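Local coordinates for HD domain-containing protein (Aquifex aeolicus, PDB 2HEK) that is of unknown function but binds zinc and GDP at separate sites and, judged from its HD-domain family, may hydrolyse dGTP, at residues A18-P27 against T116-D125; F5-G16 against L56-R64. All coordinates share one frame; numbering follows the deposited sequence.

Interaction 1 of 2, residues A18-P27 against T116-D125; sequences AGLRLIDSFP and TEIYEILKQD. With GDP (guanosine-5'-diphosphate), chain H.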
loop_
_atom_site.group_PDB
_atom_site.type_symbol
_atom_site.label_atom_id
_atom_site.label_comp_id
_atom_site.label_asym_id
_atom_site.label_seq_id
_atom_site.Cartn_x
_atom_site.Cartn_y
_atom_site.Cartn_z
ATOM N N ALA A 18 -30.632 -6.444 -11.237
ATOM C CA ALA A 18 -31.526 -5.438 -10.653
ATOM C C ALA A 18 -30.758 -4.135 -10.402
ATOM O O ALA A 18 -31.227 -3.038 -10.736
ATOM C CB ALA A 18 -32.203 -5.961 -9.364
ATOM N N GLY A 19 -29.542 -4.263 -9.865
ATOM C CA GLY A 19 -28.708 -3.090 -9.619
ATOM C C GLY A 19 -28.346 -2.338 -10.880
ATOM O O GLY A 19 -28.397 -1.100 -10.893
ATOM N N LEU A 20 -27.981 -3.064 -11.945
ATOM C CA LEU A 20 -27.657 -2.417 -13.231
ATOM C C LEU A 20 -28.804 -1.596 -13.799
ATOM O O LEU A 20 -28.595 -0.488 -14.319
ATOM C CB LEU A 20 -27.250 -3.462 -14.268
ATOM C CG LEU A 20 -26.659 -2.927 -15.574
ATOM C CD1 LEU A 20 -25.279 -2.335 -15.337
ATOM C CD2 LEU A 20 -26.597 -4.025 -16.625
ATOM N N ARG A 21 -30.024 -2.131 -13.700
ATOM C CA ARG A 21 -31.211 -1.428 -14.220
ATOM C C ARG A 21 -31.387 -0.119 -13.469
ATOM O O ARG A 21 -31.685 0.952 -14.061
ATOM C CB ARG A 21 -32.451 -2.317 -14.057
ATOM C CG ARG A 21 -32.538 -3.511 -15.035
ATOM C CD ARG A 21 -33.929 -4.241 -14.934
ATOM N NE ARG A 21 -33.818 -5.645 -14.504
ATOM C CZ ARG A 21 -34.405 -6.168 -13.427
ATOM N NH1 ARG A 21 -35.186 -5.416 -12.649
ATOM N NH2 ARG A 21 -34.212 -7.452 -13.130
ATOM N N LEU A 22 -31.147 -0.184 -12.158
ATOM C CA LEU A 22 -31.198 1.025 -11.321
ATOM C C LEU A 22 -30.061 1.985 -11.634
ATOM O O LEU A 22 -30.264 3.198 -11.748
ATOM C CB LEU A 22 -31.206 0.623 -9.840
ATOM C CG LEU A 22 -32.470 -0.114 -9.359
ATOM C CD1 LEU A 22 -32.175 -0.863 -8.054
ATOM C CD2 LEU A 22 -33.651 0.875 -9.186
ATOM N N ILE A 23 -28.848 1.450 -11.764
ATOM C CA ILE A 23 -27.693 2.297 -12.108
ATOM C C ILE A 23 -27.890 3.067 -13.423
ATOM O O ILE A 23 -27.548 4.253 -13.531
ATOM C CB ILE A 23 -26.421 1.454 -12.155
ATOM C CG1 ILE A 23 -26.068 1.070 -10.730
ATOM C CG2 ILE A 23 -25.277 2.214 -12.815
ATOM C CD1 ILE A 23 -25.138 -0.099 -10.664
ATOM N N ASP A 24 -28.472 2.395 -14.407
ATOM C CA ASP A 24 -28.708 3.011 -15.704
ATOM C C ASP A 24 -29.836 4.056 -15.739
ATOM O O ASP A 24 -29.970 4.790 -16.713
ATOM C CB ASP A 24 -28.883 1.917 -16.770
ATOM C CG ASP A 24 -27.587 1.122 -16.998
ATOM O OD1 ASP A 24 -26.496 1.730 -16.942
ATOM O OD2 ASP A 24 -27.649 -0.115 -17.202
ATOM N N SER A 25 -30.623 4.171 -14.683
ATOM C CA SER A 25 -31.735 5.175 -14.700
ATOM C C SER A 25 -31.214 6.581 -14.532
ATOM O O SER A 25 -30.132 6.789 -13.957
ATOM C CB SER A 25 -32.754 4.862 -13.613
ATOM O OG SER A 25 -32.197 5.118 -12.336
ATOM N N PHE A 26 -31.961 7.562 -15.040
ATOM C CA PHE A 26 -31.577 8.959 -14.940
ATOM C C PHE A 26 -31.374 9.473 -13.496
ATOM O O PHE A 26 -30.431 10.204 -13.248
ATOM C CB PHE A 26 -32.575 9.851 -15.706
ATOM C CG PHE A 26 -32.401 11.326 -15.458
ATOM C CD1 PHE A 26 -31.686 12.120 -16.360
ATOM C CD2 PHE A 26 -32.972 11.933 -14.345
ATOM C CE1 PHE A 26 -31.528 13.503 -16.138
ATOM C CE2 PHE A 26 -32.809 13.310 -14.102
ATOM C CZ PHE A 26 -32.088 14.093 -14.995
ATOM N N PRO A 27 -32.274 9.139 -12.544
ATOM C CA PRO A 27 -32.000 9.649 -11.174
ATOM C C PRO A 27 -30.696 9.102 -10.544
ATOM O O PRO A 27 -30.070 9.789 -9.728
ATOM C CB PRO A 27 -33.211 9.173 -10.372
ATOM C CG PRO A 27 -34.312 8.977 -11.437
ATOM C CD PRO A 27 -33.554 8.406 -12.608
ATOM N N THR A 116 -40.293 8.473 -9.679
ATOM C CA THR A 116 -39.546 8.382 -10.940
ATOM C C THR A 116 -39.561 6.943 -11.442
ATOM O O THR A 116 -40.148 6.069 -10.786
ATOM C CB THR A 116 -38.063 8.831 -10.747
ATOM O OG1 THR A 116 -37.411 7.912 -9.868
ATOM C CG2 THR A 116 -37.976 10.264 -10.178
ATOM N N GLU A 117 -38.879 6.671 -12.561
ATOM C CA GLU A 117 -38.728 5.303 -13.085
ATOM C C GLU A 117 -38.159 4.319 -12.071
ATOM O O GLU A 117 -38.331 3.119 -12.231
ATOM C CB GLU A 117 -37.881 5.275 -14.383
ATOM C CG GLU A 117 -36.518 5.993 -14.280
ATOM C CD GLU A 117 -35.629 5.865 -15.548
ATOM O OE1 GLU A 117 -35.657 4.776 -16.205
ATOM O OE2 GLU A 117 -34.899 6.847 -15.882
ATOM N N ILE A 118 -37.449 4.805 -11.039
ATOM C CA ILE A 118 -36.933 3.896 -9.993
ATOM C C ILE A 118 -38.052 2.981 -9.472
ATOM O O ILE A 118 -37.866 1.783 -9.334
ATOM C CB ILE A 118 -36.273 4.662 -8.802
ATOM C CG1 ILE A 118 -35.060 5.478 -9.272
ATOM C CG2 ILE A 118 -35.893 3.717 -7.651
ATOM C CD1 ILE A 118 -33.953 4.646 -9.821
ATOM N N TYR A 119 -39.227 3.534 -9.192
ATOM C CA TYR A 119 -40.311 2.686 -8.655
ATOM C C TYR A 119 -40.653 1.499 -9.577
ATOM O O TYR A 119 -40.702 0.311 -9.150
ATOM C CB TYR A 119 -41.568 3.534 -8.384
ATOM C CG TYR A 119 -42.534 2.760 -7.508
ATOM C CD1 TYR A 119 -42.275 2.581 -6.138
ATOM C CD2 TYR A 119 -43.674 2.169 -8.052
ATOM C CE1 TYR A 119 -43.150 1.848 -5.314
ATOM C CE2 TYR A 119 -44.569 1.430 -7.242
ATOM C CZ TYR A 119 -44.284 1.278 -5.881
ATOM O OH TYR A 119 -45.110 0.538 -5.086
ATOM N N GLU A 120 -40.883 1.800 -10.856
ATOM C CA GLU A 120 -41.207 0.764 -11.843
ATOM C C GLU A 120 -40.097 -0.258 -11.931
ATOM O O GLU A 120 -40.332 -1.476 -12.054
ATOM C CB GLU A 120 -41.438 1.399 -13.212
ATOM C CG GLU A 120 -42.870 1.852 -13.435
ATOM C CD GLU A 120 -43.235 3.133 -12.682
ATOM O OE1 GLU A 120 -44.445 3.306 -12.405
ATOM O OE2 GLU A 120 -42.330 3.967 -12.365
ATOM N N ILE A 121 -38.861 0.223 -11.855
ATOM C CA ILE A 121 -37.739 -0.700 -11.908
ATOM C C ILE A 121 -37.782 -1.652 -10.715
ATOM O O ILE A 121 -37.684 -2.885 -10.880
ATOM C CB ILE A 121 -36.362 0.069 -12.007
ATOM C CG1 ILE A 121 -36.272 0.815 -13.342
ATOM C CG2 ILE A 121 -35.204 -0.935 -11.832
ATOM C CD1 ILE A 121 -35.201 1.965 -13.396
ATOM N N LEU A 122 -37.927 -1.110 -9.504
ATOM C CA LEU A 122 -38.000 -1.991 -8.302
ATOM C C LEU A 122 -39.209 -2.964 -8.324
ATOM O O LEU A 122 -39.113 -4.135 -7.863
ATOM C CB LEU A 122 -38.044 -1.141 -7.033
ATOM C CG LEU A 122 -36.800 -0.292 -6.693
ATOM C CD1 LEU A 122 -37.124 0.680 -5.573
ATOM C CD2 LEU A 122 -35.697 -1.250 -6.272
ATOM N N LYS A 123 -40.335 -2.497 -8.883
ATOM C CA LYS A 123 -41.550 -3.341 -8.968
ATOM C C LYS A 123 -41.356 -4.604 -9.796
ATOM O O LYS A 123 -42.073 -5.576 -9.595
ATOM C CB LYS A 123 -42.764 -2.566 -9.494
ATOM C CG LYS A 123 -43.493 -1.800 -8.415
ATOM C CD LYS A 123 -44.269 -2.738 -7.451
ATOM C CE LYS A 123 -45.731 -2.914 -7.898
ATOM N NZ LYS A 123 -46.345 -4.076 -7.254
ATOM N N GLN A 124 -40.374 -4.605 -10.707
ATOM C CA GLN A 124 -40.040 -5.808 -11.457
ATOM C C GLN A 124 -39.539 -6.947 -10.579
ATOM O O GLN A 124 -39.733 -8.122 -10.910
ATOM C CB GLN A 124 -39.010 -5.501 -12.572
ATOM C CG GLN A 124 -39.456 -4.374 -13.524
ATOM C CD GLN A 124 -40.904 -4.540 -13.993
ATOM O OE1 GLN A 124 -41.271 -5.600 -14.521
ATOM N NE2 GLN A 124 -41.740 -3.491 -13.797
ATOM N N ASP A 125 -38.888 -6.609 -9.469
ATOM C CA ASP A 125 -38.314 -7.600 -8.575
ATOM C C ASP A 125 -38.969 -7.686 -7.181
ATOM O O ASP A 125 -38.835 -8.720 -6.519
ATOM C CB ASP A 125 -36.819 -7.307 -8.396
ATOM C CG ASP A 125 -36.061 -7.305 -9.726
ATOM O OD1 ASP A 125 -36.086 -8.359 -10.401
ATOM O OD2 ASP A 125 -35.469 -6.250 -10.092
HETATM P PB GDP H . -20.232 -3.499 -23.032
HETATM O O1B GDP H . -18.740 -3.555 -23.309
HETATM O O2B GDP H . -20.940 -4.490 -23.938
HETATM O O3B GDP H . -20.495 -3.893 -21.589
HETATM O O3A GDP H . -20.797 -2.001 -23.331
HETATM P PA GDP H . -21.067 -0.904 -22.166
HETATM O O1A GDP H . -22.066 -1.415 -21.146
HETATM O O2A GDP H . -21.529 0.427 -22.716
HETATM O "O5'" GDP H . -19.602 -0.748 -21.507
HETATM C "C5'" GDP H . -19.363 0.094 -20.387
HETATM C "C4'" GDP H . -18.608 -0.716 -19.345
HETATM O "O4'" GDP H . -18.088 0.205 -18.390
HETATM C "C3'" GDP H . -19.510 -1.696 -18.591
HETATM O "O3'" GDP H . -19.197 -3.065 -18.889
HETATM C "C2'" GDP H . -19.292 -1.385 -17.118
HETATM O "O2'" GDP H . -18.412 -2.351 -16.540
HETATM C "C1'" GDP H . -18.619 -0.015 -17.082
HETATM N N9 GDP H . -19.550 1.097 -16.705
HETATM C C8 GDP H . -19.176 2.241 -16.089
HETATM N N7 GDP H . -20.224 3.077 -15.858
HETATM C C5 GDP H . -21.324 2.462 -16.332
HETATM C C6 GDP H . -22.772 2.767 -16.417
HETATM O O6 GDP H . -23.228 3.833 -15.989
HETATM N N1 GDP H . -23.581 1.861 -16.983
HETATM C C2 GDP H . -23.139 0.686 -17.484
HETATM N N2 GDP H . -24.020 -0.179 -18.045
HETATM N N3 GDP H . -21.826 0.335 -17.447
HETATM C C4 GDP H . -20.883 1.161 -16.895
HETATM O O HOH W 1 -33.492 -9.328 -11.269
#

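Interaction 2 of 2, residues F5-G16 against L56-R64; sequences FSDPLYGFVRVG and LGVYHITER. With GDP (guanosine-5'-diphosphate), chain H.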
loop_
_atom_site.group_PDB
_atom_site.type_symbol
_atom_site.label_atom_id
_atom_site.label_comp_id
_atom_site.label_asym_id
_atom_site.label_seq_id
_atom_site.Cartn_x
_atom_site.Cartn_y
_atom_site.Cartn_z
ATOM N N PHE A 5 -17.363 -3.203 -12.272
ATOM C CA PHE A 5 -16.959 -1.793 -12.373
ATOM C C PHE A 5 -15.656 -1.654 -11.631
ATOM O O PHE A 5 -15.583 -2.055 -10.472
ATOM C CB PHE A 5 -17.956 -0.909 -11.645
ATOM C CG PHE A 5 -19.318 -0.834 -12.300
ATOM C CD1 PHE A 5 -19.609 0.163 -13.214
ATOM C CD2 PHE A 5 -20.306 -1.760 -11.972
ATOM C CE1 PHE A 5 -20.881 0.260 -13.797
ATOM C CE2 PHE A 5 -21.580 -1.703 -12.572
ATOM C CZ PHE A 5 -21.861 -0.686 -13.484
ATOM N N SER A 6 -14.647 -1.048 -12.248
ATOM C CA SER A 6 -13.385 -0.758 -11.547
ATOM C C SER A 6 -13.662 0.209 -10.439
ATOM O O SER A 6 -14.363 1.209 -10.654
ATOM C CB SER A 6 -12.324 -0.079 -12.452
ATOM O OG SER A 6 -11.885 -0.968 -13.445
ATOM N N ASP A 7 -13.074 -0.061 -9.277
ATOM C CA ASP A 7 -13.186 0.854 -8.131
ATOM C C ASP A 7 -11.862 0.747 -7.429
ATOM O O ASP A 7 -11.550 -0.319 -6.885
ATOM C CB ASP A 7 -14.336 0.425 -7.186
ATOM C CG ASP A 7 -14.597 1.447 -6.050
ATOM O OD1 ASP A 7 -13.681 2.230 -5.700
ATOM O OD2 ASP A 7 -15.735 1.459 -5.479
ATOM N N PRO A 8 -11.070 1.843 -7.414
ATOM C CA PRO A 8 -9.724 1.767 -6.801
ATOM C C PRO A 8 -9.767 1.425 -5.310
ATOM O O PRO A 8 -8.754 0.967 -4.767
ATOM C CB PRO A 8 -9.164 3.185 -6.999
ATOM C CG PRO A 8 -10.383 4.068 -7.201
ATOM C CD PRO A 8 -11.355 3.187 -7.951
ATOM N N LEU A 9 -10.928 1.587 -4.644
ATOM C CA LEU A 9 -11.014 1.197 -3.243
ATOM C C LEU A 9 -11.083 -0.324 -3.085
ATOM O O LEU A 9 -10.636 -0.857 -2.086
ATOM C CB LEU A 9 -12.238 1.831 -2.558
ATOM C CG LEU A 9 -12.000 3.206 -1.928
ATOM C CD1 LEU A 9 -11.576 4.301 -2.955
ATOM C CD2 LEU A 9 -13.280 3.514 -1.258
ATOM N N TYR A 10 -11.659 -1.024 -4.051
ATOM C CA TYR A 10 -12.033 -2.435 -3.823
ATOM C C TYR A 10 -11.507 -3.361 -4.885
ATOM O O TYR A 10 -11.631 -4.563 -4.747
ATOM C CB TYR A 10 -13.576 -2.575 -3.801
ATOM C CG TYR A 10 -14.186 -1.709 -2.728
ATOM C CD1 TYR A 10 -15.128 -0.729 -3.058
ATOM C CD2 TYR A 10 -13.781 -1.829 -1.388
ATOM C CE1 TYR A 10 -15.676 0.100 -2.077
ATOM C CE2 TYR A 10 -14.323 -0.984 -0.397
ATOM C CZ TYR A 10 -15.272 -0.057 -0.752
ATOM O OH TYR A 10 -15.819 0.752 0.198
ATOM N N GLY A 11 -10.951 -2.809 -5.958
ATOM C CA GLY A 11 -10.590 -3.615 -7.137
ATOM C C GLY A 11 -11.734 -3.541 -8.147
ATOM O O GLY A 11 -11.721 -2.714 -9.071
ATOM N N PHE A 12 -12.732 -4.388 -7.976
ATOM C CA PHE A 12 -13.944 -4.347 -8.846
ATOM C C PHE A 12 -15.179 -4.443 -7.980
ATOM O O PHE A 12 -15.135 -5.088 -6.940
ATOM C CB PHE A 12 -13.922 -5.500 -9.852
ATOM C CG PHE A 12 -12.901 -5.317 -10.931
ATOM C CD1 PHE A 12 -13.236 -4.649 -12.120
ATOM C CD2 PHE A 12 -11.594 -5.760 -10.755
ATOM C CE1 PHE A 12 -12.291 -4.465 -13.119
ATOM C CE2 PHE A 12 -10.634 -5.560 -11.758
ATOM C CZ PHE A 12 -10.989 -4.910 -12.930
ATOM N N VAL A 13 -16.251 -3.760 -8.370
ATOM C CA VAL A 13 -17.566 -3.971 -7.758
ATOM C C VAL A 13 -18.472 -4.730 -8.752
ATOM O O VAL A 13 -18.681 -4.284 -9.874
ATOM C CB VAL A 13 -18.191 -2.631 -7.335
ATOM C CG1 VAL A 13 -19.668 -2.812 -6.858
ATOM C CG2 VAL A 13 -17.278 -1.966 -6.240
ATOM N N ARG A 14 -18.968 -5.888 -8.324
ATOM C CA ARG A 14 -19.787 -6.732 -9.166
ATOM C C ARG A 14 -21.225 -6.393 -8.853
ATOM O O ARG A 14 -21.613 -6.382 -7.689
ATOM C CB ARG A 14 -19.515 -8.207 -8.848
ATOM C CG ARG A 14 -18.192 -8.711 -9.405
ATOM C CD ARG A 14 -17.938 -10.179 -9.048
ATOM N NE ARG A 14 -19.016 -11.076 -9.512
ATOM C CZ ARG A 14 -18.925 -11.884 -10.567
ATOM N NH1 ARG A 14 -17.815 -11.919 -11.288
ATOM N NH2 ARG A 14 -19.941 -12.674 -10.897
ATOM N N VAL A 15 -22.003 -6.098 -9.882
ATOM C CA VAL A 15 -23.404 -5.757 -9.738
ATOM C C VAL A 15 -24.298 -6.689 -10.592
ATOM O O VAL A 15 -24.014 -6.907 -11.772
ATOM C CB VAL A 15 -23.649 -4.293 -10.191
ATOM C CG1 VAL A 15 -25.101 -3.879 -9.941
ATOM C CG2 VAL A 15 -22.696 -3.317 -9.425
ATOM N N GLY A 16 -25.384 -7.195 -9.996
ATOM C CA GLY A 16 -26.371 -8.038 -10.679
ATOM C C GLY A 16 -27.375 -7.250 -11.498
ATOM O O GLY A 16 -27.290 -6.030 -11.599
ATOM N N LEU A 56 -22.115 2.904 -5.442
ATOM C CA LEU A 56 -21.636 1.569 -5.872
ATOM C C LEU A 56 -20.829 0.937 -4.767
ATOM O O LEU A 56 -20.928 -0.254 -4.511
ATOM C CB LEU A 56 -20.745 1.686 -7.141
ATOM C CG LEU A 56 -21.375 2.145 -8.467
ATOM C CD1 LEU A 56 -20.417 1.996 -9.654
ATOM C CD2 LEU A 56 -22.586 1.306 -8.731
ATOM N N GLY A 57 -20.031 1.755 -4.090
ATOM C CA GLY A 57 -19.226 1.292 -2.951
ATOM C C GLY A 57 -20.096 0.869 -1.783
ATOM O O GLY A 57 -19.835 -0.150 -1.139
ATOM N N VAL A 58 -21.144 1.641 -1.495
ATOM C CA VAL A 58 -22.098 1.231 -0.418
ATOM C C VAL A 58 -22.772 -0.127 -0.733
ATOM O O VAL A 58 -22.835 -1.039 0.116
ATOM C CB VAL A 58 -23.140 2.325 -0.143
ATOM C CG1 VAL A 58 -24.135 1.849 0.941
ATOM C CG2 VAL A 58 -22.459 3.619 0.334
ATOM N N TYR A 59 -23.256 -0.266 -1.969
ATOM C CA TYR A 59 -23.774 -1.543 -2.459
ATOM C C TYR A 59 -22.749 -2.674 -2.216
ATOM O O TYR A 59 -23.100 -3.715 -1.707
ATOM C CB TYR A 59 -24.096 -1.428 -3.936
ATOM C CG TYR A 59 -24.456 -2.710 -4.664
ATOM C CD1 TYR A 59 -23.462 -3.558 -5.200
ATOM C CD2 TYR A 59 -25.808 -3.049 -4.873
ATOM C CE1 TYR A 59 -23.821 -4.765 -5.898
ATOM C CE2 TYR A 59 -26.171 -4.216 -5.572
ATOM C CZ TYR A 59 -25.181 -5.065 -6.084
ATOM O OH TYR A 59 -25.576 -6.213 -6.758
ATOM N N HIS A 60 -21.489 -2.465 -2.578
ATOM C CA HIS A 60 -20.448 -3.493 -2.415
ATOM C C HIS A 60 -20.144 -3.810 -0.939
ATOM O O HIS A 60 -20.044 -4.997 -0.536
ATOM C CB HIS A 60 -19.174 -2.988 -3.123
ATOM C CG HIS A 60 -17.985 -3.854 -2.887
ATOM N ND1 HIS A 60 -17.816 -5.066 -3.516
ATOM C CD2 HIS A 60 -16.905 -3.690 -2.082
ATOM C CE1 HIS A 60 -16.681 -5.616 -3.107
ATOM N NE2 HIS A 60 -16.108 -4.795 -2.245
ATOM N N ILE A 61 -20.007 -2.778 -0.102
ATOM C CA ILE A 61 -19.781 -3.024 1.329
ATOM C C ILE A 61 -21.003 -3.677 2.008
ATOM O O ILE A 61 -20.845 -4.565 2.852
ATOM C CB ILE A 61 -19.354 -1.728 2.097
ATOM C CG1 ILE A 61 -17.975 -1.308 1.611
ATOM C CG2 ILE A 61 -19.277 -1.974 3.651
ATOM C CD1 ILE A 61 -16.851 -2.316 1.989
ATOM N N THR A 62 -22.211 -3.260 1.614
ATOM C CA THR A 62 -23.429 -3.901 2.116
ATOM C C THR A 62 -23.415 -5.392 1.794
ATOM O O THR A 62 -23.739 -6.193 2.664
ATOM C CB THR A 62 -24.702 -3.251 1.531
ATOM O OG1 THR A 62 -24.689 -1.846 1.862
ATOM C CG2 THR A 62 -25.957 -3.896 2.137
ATOM N N GLU A 63 -23.061 -5.746 0.555
ATOM C CA GLU A 63 -22.904 -7.165 0.141
ATOM C C GLU A 63 -21.989 -7.922 1.082
ATOM O O GLU A 63 -22.333 -9.022 1.586
ATOM C CB GLU A 63 -22.364 -7.263 -1.290
ATOM C CG GLU A 63 -22.371 -8.689 -1.929
ATOM C CD GLU A 63 -22.184 -8.590 -3.438
ATOM O OE1 GLU A 63 -21.129 -8.063 -3.879
ATOM O OE2 GLU A 63 -23.105 -9.010 -4.197
ATOM N N ARG A 64 -20.817 -7.339 1.331
ATOM C CA ARG A 64 -19.807 -7.944 2.179
ATOM C C ARG A 64 -20.330 -8.171 3.589
ATOM O O ARG A 64 -20.167 -9.264 4.161
ATOM C CB ARG A 64 -18.547 -7.047 2.209
ATOM C CG ARG A 64 -17.722 -7.080 0.928
ATOM C CD ARG A 64 -16.864 -8.349 0.852
ATOM N NE ARG A 64 -15.879 -8.302 -0.242
ATOM C CZ ARG A 64 -16.084 -8.760 -1.481
ATOM N NH1 ARG A 64 -17.245 -9.316 -1.813
ATOM N NH2 ARG A 64 -15.119 -8.663 -2.396
HETATM P PB GDP H . -20.232 -3.499 -23.032
HETATM O O1B GDP H . -18.740 -3.555 -23.309
HETATM O O2B GDP H . -20.940 -4.490 -23.938
HETATM O O3B GDP H . -20.495 -3.893 -21.589
HETATM O O3A GDP H . -20.797 -2.001 -23.331
HETATM P PA GDP H . -21.067 -0.904 -22.166
HETATM O O1A GDP H . -22.066 -1.415 -21.146
HETATM O O2A GDP H . -21.529 0.427 -22.716
HETATM O "O5'" GDP H . -19.602 -0.748 -21.507
HETATM C "C5'" GDP H . -19.363 0.094 -20.387
HETATM C "C4'" GDP H . -18.608 -0.716 -19.345
HETATM O "O4'" GDP H . -18.088 0.205 -18.390
HETATM C "C3'" GDP H . -19.510 -1.696 -18.591
HETATM O "O3'" GDP H . -19.197 -3.065 -18.889
HETATM C "C2'" GDP H . -19.292 -1.385 -17.118
HETATM O "O2'" GDP H . -18.412 -2.351 -16.540
HETATM C "C1'" GDP H . -18.619 -0.015 -17.082
HETATM N N9 GDP H . -19.550 1.097 -16.705
HETATM C C8 GDP H . -19.176 2.241 -16.089
HETATM N N7 GDP H . -20.224 3.077 -15.858
HETATM C C5 GDP H . -21.324 2.462 -16.332
HETATM C C6 GDP H . -22.772 2.767 -16.417
HETATM O O6 GDP H . -23.228 3.833 -15.989
HETATM N N1 GDP H . -23.581 1.861 -16.983
HETATM C C2 GDP H . -23.139 0.686 -17.484
HETATM N N2 GDP H . -24.020 -0.179 -18.045
HETATM N N3 GDP H . -21.826 0.335 -17.447
HETATM C C4 GDP H . -20.883 1.161 -16.895
HETATM O O HOH W 2 -20.086 -6.072 -5.097
HETATM O O HOH W 3 -22.888 -8.893 -6.789
#

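Interaction 1 of 2, residues A18-P27 against T116-D125
Leu22 lays its CD2 methyl against CG2 of Ile121, 3.6 Å away, and also meets CD1 of Ile118. Its other methyl, CD1, reaches CD2 of Leu122. These aliphatic groups fill the space between helix segments 18-23 and 117-123, which run nearly antiparallel, at 167°. Polar contacts close both ends. At one, the Arg21 chain bends at chi3 (-118°) and brings its guanidinium to Asp125. Arg21 NH1 donates to Asp125 OD2 at 2.7 Å, on the syn side but tilted out of the carboxylate plane, and NH2 makes a weak bond to OD1. A water accepts weakly from NH2 and donates to OD1. The two planes are 33° apart, so the salt bridge is not flat. At the other end, Glu117 OE2 accepts from Phe26 N at 3.1 Å, met from above the carboxylate plane. This ties helix 117-123 to the start of helix 26-29. Ser25 OG turns back to Leu22 O, 2.8 Å, on a lone pair, and the same oxygen also takes Ser25 N. The end of Asp24 leads away from helix 117-123, and its OD1 accepts from N1 of GDP. Around the pair, Leu79 of helix 74-82 packs on Leu22, Ile131 of helix 128-139 on Leu122, and Leu253 of helix 250-253 on Pro27.

Interaction 2 of 2, residues F5-G16 against L56-R64
Tyr10 takes CD2 of His60 over one face of its ring, offset toward the rim, 3.4 Å from CG of Tyr10. The ring planes meet obliquely, 39° apart. Leu9 CB lies over the opposite face of the tyrosine. With chi1 at -58°, the ring leaves the turn of the hairpin beside the backbone N and extends along helix 51-69, past Gly57 to Ile61. There CD1 of Ile61 touches CE2 of Tyr10 at 3.7 Å, and the phenol OH bonds to Asp164 of helix 160-173. With an alanine here, CD2 of His60 and the end of Ile61 would probably lose their packing partner, and Asp164 its phenol. Strands 2-7 and 11-16 form a beta hairpin, and strand 11-16 crosses helix segment 56-64 at 82°. Tyr10 and Gly11 both donate to Asp7 O in a classic beta bulge, and Asp7 OD1 accepts from Leu9 N in an Asx turn. Val13 faces the helix, and its CG1 and CG2 each lie 3.8 Å from CB of His60. His60 CG is anti to the backbone N, which carries the ring toward the strand. Its ND1 shares a water with Arg14 O and Glu63 OE1. A second water joins Arg14 O to Glu63 OE2, which also has a salt bridge to Lys78. Tyr59 CE1 comes edge-on to Arg14 O, and CG2 of Val15 lies 4.0 Å from CE1 of Tyr59. At the GDP end, Leu56 CD1 sits over one face of the Phe5 ring in a CH-pi contact, 4.2 Å from its centroid. GDP O2' lies over the opposite face, and Phe5 CE1 is 3.2 Å from GDP C4.

Overall arrangement
From the N terminus the chain makes hairpin 2-16 and passes straight into helix 17-23. Interaction 2 closes a loop of 39 residues, bringing helix 51-69 back against the hairpin. Interaction 1 closes a longer one of 88 residues, setting helix 117-123 beside helix 17-23. The two cross, because residues 18-27 lie within the first loop and 56-64 within the second. Their centres are about 18 Å apart, yet they touch where Ile23 of helix 17-23 packs on Leu56 and Val15. Together they anchor the N-terminal region to two helices of the HD domain. Both reach the same GDP, through Asp24 and Leu20 in one and Phe5 in the other.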